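Local structure of putative L-alanine-DL-glutamate epimerase (Burkholderia xenovorans, 3GO2) at residues Ile216-Phe222 / Leu241-Asp247; His263-Glu269 / Ala285-Ile290. The protein probably acts as a magnesium-dependent racemase or epimerase of the mandelate racemase/muconate lactonizing enzyme family, with the L-alanine-DL-glutamate epimerase assignment only putative. All coordinates share one frame; numbering follows the deposited sequence.

Contact 1 (Ile216-Phe222 / Leu241-Asp247); sequences ILLDLNF and LFWVEID. With MG (magnesium ion), chain B.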
loop_
_atom_site.group_PDB
_atom_site.type_symbol
_atom_site.label_atom_id
_atom_site.label_comp_id
_atom_site.label_asym_id
_atom_site.label_seq_id
_atom_site.Cartn_x
_atom_site.Cartn_y
_atom_site.Cartn_z
ATOM N N ILE A 216 -20.731 15.577 26.736
ATOM C CA ILE A 216 -20.352 16.824 26.083
ATOM C C ILE A 216 -19.663 16.487 24.755
ATOM O O ILE A 216 -18.726 15.689 24.723
ATOM C CB ILE A 216 -19.412 17.656 26.984
ATOM C CG1 ILE A 216 -20.195 18.156 28.217
ATOM C CG2 ILE A 216 -18.834 18.847 26.238
ATOM C CD1 ILE A 216 -19.337 18.848 29.252
ATOM N N LEU A 217 -20.176 17.075 23.681
ATOM C CA LEU A 217 -19.611 16.990 22.336
ATOM C C LEU A 217 -18.923 18.319 22.049
ATOM O O LEU A 217 -19.411 19.386 22.458
ATOM C CB LEU A 217 -20.716 16.754 21.292
ATOM C CG LEU A 217 -21.445 15.408 21.288
ATOM C CD1 LEU A 217 -22.288 15.114 22.599
ATOM C CD2 LEU A 217 -22.341 15.407 20.067
ATOM N N LEU A 218 -17.810 18.268 21.313
ATOM C CA LEU A 218 -17.044 19.451 20.955
ATOM C C LEU A 218 -16.932 19.527 19.432
ATOM O O LEU A 218 -16.417 18.614 18.811
ATOM C CB LEU A 218 -15.653 19.429 21.568
ATOM C CG LEU A 218 -14.715 20.585 21.201
ATOM C CD1 LEU A 218 -15.287 21.969 21.623
ATOM C CD2 LEU A 218 -13.326 20.360 21.831
ATOM N N ASP A 219 -17.424 20.603 18.850
ATOM C CA ASP A 219 -17.339 20.796 17.397
ATOM C C ASP A 219 -16.286 21.848 17.101
ATOM O O ASP A 219 -16.398 23.031 17.502
ATOM C CB ASP A 219 -18.713 21.219 16.872
ATOM C CG ASP A 219 -18.848 21.154 15.367
ATOM O OD1 ASP A 219 -17.844 20.916 14.655
ATOM O OD2 ASP A 219 -19.993 21.383 14.893
ATOM N N LEU A 220 -15.277 21.419 16.351
ATOM C CA LEU A 220 -14.218 22.288 15.882
ATOM C C LEU A 220 -14.383 22.770 14.447
ATOM O O LEU A 220 -13.580 23.578 13.969
ATOM C CB LEU A 220 -12.883 21.572 16.032
ATOM C CG LEU A 220 -12.590 21.041 17.420
ATOM C CD1 LEU A 220 -11.244 20.240 17.407
ATOM C CD2 LEU A 220 -12.570 22.191 18.461
ATOM N N ASN A 221 -15.419 22.278 13.761
ATOM C CA ASN A 221 -15.697 22.640 12.384
ATOM C C ASN A 221 -14.401 22.545 11.544
ATOM O O ASN A 221 -13.715 21.539 11.625
ATOM C CB ASN A 221 -16.383 24.003 12.298
ATOM C CG ASN A 221 -17.798 23.995 12.859
ATOM O OD1 ASN A 221 -18.777 23.675 12.153
ATOM N ND2 ASN A 221 -17.912 24.343 14.100
ATOM N N PHE A 222 -14.089 23.578 10.759
ATOM C CA PHE A 222 -12.886 23.597 9.937
ATOM C C PHE A 222 -11.840 24.559 10.533
ATOM O O PHE A 222 -11.073 25.164 9.792
ATOM C CB PHE A 222 -13.196 24.115 8.523
ATOM C CG PHE A 222 -14.040 23.204 7.632
ATOM C CD1 PHE A 222 -13.432 22.358 6.695
ATOM C CD2 PHE A 222 -15.424 23.322 7.608
ATOM C CE1 PHE A 222 -14.205 21.606 5.810
ATOM C CE2 PHE A 222 -16.186 22.567 6.733
ATOM C CZ PHE A 222 -15.578 21.727 5.825
ATOM N N LEU A 241 -15.053 13.415 26.498
ATOM C CA LEU A 241 -15.819 13.959 25.366
ATOM C C LEU A 241 -16.470 12.850 24.545
ATOM O O LEU A 241 -15.819 11.881 24.143
ATOM C CB LEU A 241 -14.927 14.796 24.441
ATOM C CG LEU A 241 -14.234 15.987 25.112
ATOM C CD1 LEU A 241 -13.157 16.632 24.249
ATOM C CD2 LEU A 241 -15.297 17.013 25.490
ATOM N N PHE A 242 -17.750 13.031 24.266
ATOM C CA PHE A 242 -18.554 12.080 23.497
ATOM C C PHE A 242 -18.002 11.973 22.087
ATOM O O PHE A 242 -17.858 10.889 21.533
ATOM C CB PHE A 242 -19.986 12.593 23.491
ATOM C CG PHE A 242 -20.972 11.752 22.744
ATOM C CD1 PHE A 242 -21.857 10.928 23.426
ATOM C CD2 PHE A 242 -21.106 11.857 21.370
ATOM C CE1 PHE A 242 -22.814 10.219 22.730
ATOM C CE2 PHE A 242 -22.048 11.111 20.682
ATOM C CZ PHE A 242 -22.915 10.315 21.362
ATOM N N TRP A 243 -17.664 13.126 21.522
ATOM C CA TRP A 243 -16.905 13.185 20.302
ATOM C C TRP A 243 -16.223 14.541 20.158
ATOM O O TRP A 243 -16.642 15.540 20.767
ATOM C CB TRP A 243 -17.738 12.805 19.065
ATOM C CG TRP A 243 -18.710 13.786 18.447
ATOM C CD1 TRP A 243 -18.556 15.139 18.271
ATOM C CD2 TRP A 243 -19.938 13.435 17.816
ATOM N NE1 TRP A 243 -19.633 15.654 17.596
ATOM C CE2 TRP A 243 -20.491 14.625 17.284
ATOM C CE3 TRP A 243 -20.621 12.216 17.615
ATOM C CZ2 TRP A 243 -21.702 14.636 16.604
ATOM C CZ3 TRP A 243 -21.816 12.231 16.945
ATOM C CH2 TRP A 243 -22.357 13.439 16.439
ATOM N N VAL A 244 -15.199 14.566 19.306
ATOM C CA VAL A 244 -14.609 15.808 18.816
ATOM C C VAL A 244 -14.827 15.793 17.301
ATOM O O VAL A 244 -14.433 14.867 16.594
ATOM C CB VAL A 244 -13.121 15.929 19.119
ATOM C CG1 VAL A 244 -12.563 17.224 18.524
ATOM C CG2 VAL A 244 -12.884 15.863 20.602
ATOM N N GLU A 245 -15.526 16.815 16.832
ATOM C CA GLU A 245 -15.979 16.916 15.461
ATOM C C GLU A 245 -15.077 17.834 14.668
ATOM O O GLU A 245 -14.858 19.002 15.048
ATOM C CB GLU A 245 -17.416 17.441 15.480
ATOM C CG GLU A 245 -18.129 17.469 14.186
ATOM C CD GLU A 245 -19.631 17.835 14.353
ATOM O OE1 GLU A 245 -20.253 18.183 13.334
ATOM O OE2 GLU A 245 -20.191 17.731 15.473
ATOM N N ILE A 246 -14.530 17.284 13.580
ATOM C CA ILE A 246 -13.543 17.972 12.758
ATOM C C ILE A 246 -13.925 17.781 11.297
ATOM O O ILE A 246 -13.923 16.661 10.821
ATOM C CB ILE A 246 -12.140 17.391 12.969
ATOM C CG1 ILE A 246 -11.677 17.578 14.420
ATOM C CG2 ILE A 246 -11.128 18.050 11.977
ATOM C CD1 ILE A 246 -10.349 16.890 14.788
ATOM N N ASP A 247 -14.251 18.869 10.604
ATOM C CA ASP A 247 -14.479 18.836 9.172
ATOM C C ASP A 247 -13.141 19.038 8.469
ATOM O O ASP A 247 -12.332 19.864 8.868
ATOM C CB ASP A 247 -15.497 19.889 8.764
ATOM C CG ASP A 247 -16.832 19.626 9.360
ATOM O OD1 ASP A 247 -17.389 18.534 9.102
ATOM O OD2 ASP A 247 -17.309 20.502 10.107
HETATM MG MG MG B . -20.967 20.683 12.933
HETATM O O HOH W 1 -18.752 20.146 12.241
HETATM O O HOH W 2 -18.530 22.714 9.425
HETATM O O HOH W 3 -21.283 22.320 12.284
#
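Asp219 OD1, facing Glu245 and Asp247 of segment 241-247, is met by a backbone N-H and a water. The backbone N of Asn221 makes a firm bond to Asp219 OD1 at 2.9 Å, closing an Asx turn from above the carboxylate plane, and a magnesium-bound water lies 2.7 Å from Asp219 OD1. The same water is 2.6 Å from Asp247 OD2, so it lies between two acids of the opposing segments, within hydrogen-bonding distance of both. The other oxygen, Asp219 OD2, binds magnesium at 2.3 Å, and Glu245 OE1 joins it on the ion from across the contact at 2.6 Å. The two carboxylates are stacked with their planes 14° apart, like charges that the magnesium, and Lys163 salt-bridged to Glu245 OE2, probably offset. Glu245 gets there on an extended chain, its CG trans to the backbone N (chi1 -173°).

Beneath these acids run two parallel strands of a beta-alpha-beta unit in the enolase-type barrel, with helix 226-235 between them. Backbone bonds go both ways: Leu218 N gives to Trp243 O, Leu218 O takes from Glu245 N, and Glu245 O takes from Leu220 N. On the face that carries the acids, Leu217 CD2 rests over the five-membered ring of Trp243, 3.7 Å from its centroid. On the side of Leu218 and Val244, Leu220 CD1 presses tightly on Val244 CG1 (3.5 Å), while helix 193-210 packs on Leu218. Beyond the strand ends, Asp247 CB stands over the centre of the Phe222 ring, 3.4 Å from its centroid, in a CH-pi contact.

Contact 2 (His263-Glu269 / Ala285-Ile290); sequences HPISSCE and AVDVAI. With MG (magnesium ion), chain B.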
loop_
_atom_site.group_PDB
_atom_site.type_symbol
_atom_site.label_atom_id
_atom_site.label_comp_id
_atom_site.label_asym_id
_atom_site.label_seq_id
_atom_site.Cartn_x
_atom_site.Cartn_y
_atom_site.Cartn_z
ATOM N N HIS A 263 -10.120 10.643 21.999
ATOM C CA HIS A 263 -11.556 10.856 21.888
ATOM C C HIS A 263 -12.118 10.348 20.570
ATOM O O HIS A 263 -11.435 10.358 19.561
ATOM C CB HIS A 263 -11.858 12.344 21.922
ATOM C CG HIS A 263 -11.262 13.050 23.094
ATOM N ND1 HIS A 263 -11.552 12.690 24.383
ATOM C CD2 HIS A 263 -10.383 14.076 23.169
ATOM C CE1 HIS A 263 -10.883 13.475 25.214
ATOM N NE2 HIS A 263 -10.161 14.317 24.506
ATOM N N PRO A 264 -13.392 9.971 20.561
ATOM C CA PRO A 264 -14.025 9.635 19.284
ATOM C C PRO A 264 -14.022 10.842 18.357
ATOM O O PRO A 264 -14.274 11.963 18.816
ATOM C CB PRO A 264 -15.467 9.231 19.685
ATOM C CG PRO A 264 -15.344 8.887 21.169
ATOM C CD PRO A 264 -14.296 9.780 21.712
ATOM N N ILE A 265 -13.732 10.620 17.077
ATOM C CA ILE A 265 -13.724 11.698 16.072
ATOM C C ILE A 265 -14.906 11.535 15.154
ATOM O O ILE A 265 -15.177 10.439 14.626
ATOM C CB ILE A 265 -12.430 11.669 15.225
ATOM C CG1 ILE A 265 -11.206 11.886 16.119
ATOM C CG2 ILE A 265 -12.460 12.698 14.085
ATOM C CD1 ILE A 265 -11.176 13.193 16.860
ATOM N N SER A 266 -15.649 12.613 14.977
ATOM C CA SER A 266 -16.724 12.635 14.002
ATOM C C SER A 266 -16.401 13.619 12.889
ATOM O O SER A 266 -15.654 14.584 13.087
ATOM C CB SER A 266 -18.030 12.994 14.682
ATOM O OG SER A 266 -17.983 14.300 15.174
ATOM N N SER A 267 -16.938 13.364 11.710
ATOM C CA SER A 267 -16.715 14.238 10.563
ATOM C C SER A 267 -17.770 13.961 9.508
ATOM O O SER A 267 -18.659 13.138 9.702
ATOM C CB SER A 267 -15.307 14.015 9.971
ATOM O OG SER A 267 -14.913 15.072 9.109
ATOM N N CYS A 268 -17.657 14.664 8.398
ATOM C CA CYS A 268 -18.309 14.344 7.116
ATOM C C CYS A 268 -19.603 15.107 6.846
ATOM O O CYS A 268 -20.209 14.856 5.801
ATOM C CB CYS A 268 -18.555 12.860 6.918
ATOM S SG CYS A 268 -17.127 11.790 7.214
ATOM N N GLU A 269 -20.006 16.033 7.725
ATOM C CA GLU A 269 -21.295 16.700 7.570
ATOM C C GLU A 269 -21.416 17.537 6.308
ATOM O O GLU A 269 -22.530 17.931 5.945
ATOM C CB GLU A 269 -21.620 17.578 8.786
ATOM C CG GLU A 269 -20.906 18.917 8.826
ATOM C CD GLU A 269 -21.215 19.697 10.074
ATOM O OE1 GLU A 269 -20.947 20.893 10.069
ATOM O OE2 GLU A 269 -21.748 19.139 11.033
ATOM N N ALA A 285 -10.570 7.314 8.975
ATOM C CA ALA A 285 -10.499 8.681 9.464
ATOM C C ALA A 285 -11.535 9.008 10.549
ATOM O O ALA A 285 -11.366 10.015 11.244
ATOM C CB ALA A 285 -10.655 9.696 8.285
ATOM N N VAL A 286 -12.603 8.217 10.682
ATOM C CA VAL A 286 -13.696 8.594 11.615
ATOM C C VAL A 286 -14.204 7.478 12.526
ATOM O O VAL A 286 -14.274 6.305 12.142
ATOM C CB VAL A 286 -14.918 9.217 10.897
ATOM C CG1 VAL A 286 -14.511 10.493 10.128
ATOM C CG2 VAL A 286 -15.585 8.216 9.999
ATOM N N ASP A 287 -14.557 7.858 13.750
ATOM C CA ASP A 287 -15.409 7.013 14.568
ATOM C C ASP A 287 -16.873 7.091 14.119
ATOM O O ASP A 287 -17.575 6.061 14.053
ATOM C CB ASP A 287 -15.305 7.397 16.036
ATOM C CG ASP A 287 -13.955 7.078 16.619
ATOM O OD1 ASP A 287 -13.790 5.964 17.141
ATOM O OD2 ASP A 287 -13.024 7.912 16.520
ATOM N N VAL A 288 -17.347 8.311 13.890
ATOM C CA VAL A 288 -18.753 8.574 13.531
ATOM C C VAL A 288 -18.831 9.404 12.273
ATOM O O VAL A 288 -18.082 10.370 12.136
ATOM C CB VAL A 288 -19.451 9.316 14.666
ATOM C CG1 VAL A 288 -20.889 9.698 14.275
ATOM C CG2 VAL A 288 -19.425 8.458 15.955
ATOM N N ALA A 289 -19.719 9.029 11.356
ATOM C CA ALA A 289 -19.950 9.803 10.148
ATOM C C ALA A 289 -21.218 10.622 10.271
ATOM O O ALA A 289 -22.298 10.064 10.489
ATOM C CB ALA A 289 -19.975 8.896 8.907
ATOM N N ILE A 290 -21.080 11.945 10.206
ATOM C CA ILE A 290 -22.223 12.845 10.198
ATOM C C ILE A 290 -22.722 12.975 8.765
ATOM O O ILE A 290 -21.928 13.249 7.860
ATOM C CB ILE A 290 -21.871 14.208 10.806
ATOM C CG1 ILE A 290 -21.426 14.005 12.269
ATOM C CG2 ILE A 290 -23.098 15.141 10.755
ATOM C CD1 ILE A 290 -20.590 15.145 12.789
HETATM MG MG MG B . -20.967 20.683 12.933
HETATM O O HOH W 4 -11.052 7.788 18.389
HETATM O O HOH W 3 -21.283 22.320 12.284
HETATM O O HOH W 1 -18.752 20.146 12.241
#
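Two parallel neighbours of the barrel, strands 265-267 and 288-291, pair here in a wholly buried contact, with helix 273-282 making the crossover between them. The pairing begins at Ile265, whose backbone is held at both polar atoms. Ile265 O accepts two bonds, from Asp287 N at 2.8 Å, bent to 133°, and from Val288 N at 3.1 Å. Ile265 N points its hydrogen almost straight (171°) at Asp287 OD2, 2.9 Å away, and meets that oxygen from above the carboxylate plane. Arg258 forms a salt bridge with the same OD2, and a water lies near it as well, which probably holds the carboxylate in place beside the start of strand 265-267. Further along, Ser267 N donates to Val288 O, and Ile290 N to Ser267 O at 2.7 Å.

Ile290 spreads its branches along the other segment. Ile290 CD1 lies 3.6 Å from Ser266 OG, and Ile290 CG2, trans to its own backbone N, comes to 3.5 Å from Glu269 CB. On the opposite side of the sheet Val286 CG1 packs against Ser267 CB at 3.6 Å, with Cys268 SG a little farther off. Past the strand the chain turns at Cys268, which has positive phi, and Glu269 then extends to magnesium, its OE2 2.6 Å from the ion. Asp219 and Glu245 complete the protein side of the site: three acids at or just beyond the C-terminal ends of successive strands, the metal-binding signature of the enolase superfamily barrel.

How the contacts relate
Going along the chain, strand 215-219 comes first, and contact 1 closes the loop through helix 226-235 when strand 243-245 returns beside it. Helix 251-259 then leads to strand 265-267, and contact 2 closes a second loop through helix 273-282 to strand 288-291. The two loops follow in series, neither nested nor crossed. Strands 243-245 and 265-267 are themselves sheet neighbours, so the contacts form one continuous run of four parallel strands; Val244 N to Pro264 O and Ser267 OG to Ile246 O are probable hydrogen bonds across that seam. One magnesium ion and two of its waters belong to both contacts.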